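Local coordinates for protein PcaV transcriptional regulator (Streptomyces coelicolor, PDB 4FHT) that probably binds DNA as a two-fold symmetric MarR-family transcriptional regulator that takes 3,4-dihydroxybenzoate as its effector ligand, at the interface of chains A and B. Coordinates in Å, arbitrary orientation; residue numbers count along the deposited sequence, not the author numbering. Chains: chain A/B, PcaV transcriptional regulator.

The interface of chains A and B. Residues chain A 13-14, 17, 139, 142; chain B 20, 24, 117, 120-121, 132-133.
A:Gly14 and B:Asn117 meet through water 1: the amide N of A:Gly14, in the first turn of helix 13-32, lies 2.8 Å from the water, with 149° at its hydrogen, and the water lies 2.7 Å from the side-chain carbonyl OD1 of B:Asn117. The bridge takes up an N-H of the helix's first turn, which probably lacks an acceptor earlier in its own helix. The same OD1 and its carbon border the pyrrolidine of A:Pro13, B:Asn117 CG standing 3.7 Å from A:Pro13 CD, while B:Leu121 and the CD2 side of the B:Phe120 ring approach CB and CG of that proline. At A:Gly14 the alpha carbon sits 3.3 Å from the centroid of the B:His24 imidazole, directly over one face, an approach possible because glycine carries no side chain. B:His24 CG is anti to the backbone N (chi1 174°), and ND1 comes 3.2 Å from the carbonyl O of A:Gly14. That oxygen stands well above the ring plane, by the ND1-CE1 edge, where an in-plane N-H of ND1 could not point at it, and the pair reads as packing, not as a hydrogen bond. An alanine in place of B:His24 would probably leave the A:Gly14 alpha carbon without its aromatic cover and open a gap beside the helix start. On the other side of the patch, A:Val139 crosses B:Phe120 at about a right angle. Its carbonyl O lies in the plane of the phenyl ring at the edge, 3.3 Å from CE1, and CG1, anti to the backbone N (chi1 178°), also packs against B:Leu20 CD1 at 3.6 Å. The other methyl, CG2, points over a face of B:Phe132, more loosely at 4.1 Å above its plane. The patch and its symmetry twin interlock N-terminal and C-terminal helices of both subunits, as is typical of MarR-family dimers; since B:His24 also belongs to the 3,4-dihydroxybenzoate site, the contact may couple ligand binding to subunit arrangement.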
# COMPACT_ATOMS: atom_id res chain seq x y z
N PRO A 13 5.91 -7.60 -7.93
CA PRO A 13 4.61 -7.43 -7.27
C PRO A 13 4.64 -6.35 -6.18
O PRO A 13 3.66 -5.63 -6.01
CB PRO A 13 4.36 -8.81 -6.65
CG PRO A 13 5.71 -9.45 -6.56
CD PRO A 13 6.46 -8.95 -7.74
N GLY A 14 5.77 -6.24 -5.48
CA GLY A 14 5.92 -5.22 -4.45
C GLY A 14 5.94 -3.82 -5.02
O GLY A 14 5.44 -2.88 -4.40
N ALA A 17 2.45 -3.14 -5.86
CA ALA A 17 1.71 -3.01 -4.60
C ALA A 17 1.83 -1.61 -4.02
O ALA A 17 0.83 -1.02 -3.60
CB ALA A 17 2.19 -4.04 -3.60
N VAL A 139 -2.79 -13.08 -3.48
CA VAL A 139 -1.42 -12.60 -3.37
C VAL A 139 -1.18 -11.91 -2.02
O VAL A 139 -0.10 -12.03 -1.44
CB VAL A 139 -1.05 -11.63 -4.52
CG1 VAL A 139 0.37 -11.11 -4.35
CG2 VAL A 139 -1.19 -12.33 -5.85
N ALA A 142 -0.12 -14.09 0.84
CA ALA A 142 1.18 -14.73 0.71
C ALA A 142 2.03 -14.56 1.96
O ALA A 142 2.93 -15.36 2.23
CB ALA A 142 1.92 -14.19 -0.51
N LEU B 20 -2.44 -5.74 0.51
CA LEU B 20 -1.36 -6.21 -0.35
C LEU B 20 -0.05 -5.50 -0.00
O LEU B 20 1.00 -6.13 0.09
CB LEU B 20 -1.70 -5.98 -1.82
CG LEU B 20 -0.65 -6.40 -2.84
CD1 LEU B 20 -0.49 -7.91 -2.87
CD2 LEU B 20 -0.99 -5.87 -4.23
N HIS B 24 3.36 -6.81 1.38
CA HIS B 24 4.62 -6.43 0.75
C HIS B 24 5.63 -5.94 1.79
O HIS B 24 6.77 -6.39 1.81
CB HIS B 24 4.36 -5.32 -0.27
CG HIS B 24 5.60 -4.75 -0.88
ND1 HIS B 24 5.69 -3.44 -1.30
CD2 HIS B 24 6.80 -5.31 -1.16
CE1 HIS B 24 6.90 -3.22 -1.79
NE2 HIS B 24 7.59 -4.34 -1.73
N ASN B 117 9.94 -12.55 -4.18
CA ASN B 117 8.94 -12.59 -5.24
C ASN B 117 8.40 -14.00 -5.51
O ASN B 117 7.24 -14.16 -5.88
CB ASN B 117 9.47 -11.96 -6.52
CG ASN B 117 9.55 -10.45 -6.43
OD1 ASN B 117 8.99 -9.84 -5.52
ND2 ASN B 117 10.24 -9.83 -7.38
N PHE B 120 6.01 -14.41 -2.74
CA PHE B 120 4.92 -13.46 -2.93
C PHE B 120 3.94 -13.91 -4.01
O PHE B 120 2.73 -13.77 -3.86
CB PHE B 120 5.48 -12.07 -3.27
CG PHE B 120 4.62 -10.93 -2.78
CD1 PHE B 120 3.37 -11.16 -2.23
CD2 PHE B 120 5.08 -9.62 -2.87
CE1 PHE B 120 2.59 -10.10 -1.78
CE2 PHE B 120 4.31 -8.57 -2.42
CZ PHE B 120 3.06 -8.81 -1.88
N LEU B 121 4.47 -14.46 -5.10
CA LEU B 121 3.65 -14.85 -6.25
C LEU B 121 3.25 -16.33 -6.23
O LEU B 121 2.46 -16.78 -7.06
CB LEU B 121 4.38 -14.51 -7.55
CG LEU B 121 4.63 -13.02 -7.78
CD1 LEU B 121 5.58 -12.79 -8.94
CD2 LEU B 121 3.32 -12.29 -8.01
N PHE B 132 -2.33 -10.74 -13.26
CA PHE B 132 -2.19 -9.94 -12.05
C PHE B 132 -1.43 -8.64 -12.29
O PHE B 132 -1.91 -7.57 -11.92
CB PHE B 132 -1.51 -10.75 -10.94
CG PHE B 132 -1.17 -9.95 -9.72
CD1 PHE B 132 -2.17 -9.47 -8.89
CD2 PHE B 132 0.15 -9.69 -9.39
CE1 PHE B 132 -1.87 -8.73 -7.76
CE2 PHE B 132 0.47 -8.95 -8.26
CZ PHE B 132 -0.54 -8.47 -7.44
N PHE B 133 -0.27 -8.74 -12.93
CA PHE B 133 0.56 -7.58 -13.26
C PHE B 133 -0.20 -6.56 -14.11
O PHE B 133 -0.15 -5.36 -13.85
CB PHE B 133 1.82 -8.01 -14.01
CG PHE B 133 2.75 -8.86 -13.20
CD1 PHE B 133 2.86 -8.70 -11.83
CD2 PHE B 133 3.53 -9.83 -13.81
CE1 PHE B 133 3.72 -9.49 -11.09
CE2 PHE B 133 4.39 -10.63 -13.08
CZ PHE B 133 4.48 -10.45 -11.71
O HOH W 1 8.37 -7.24 -5.63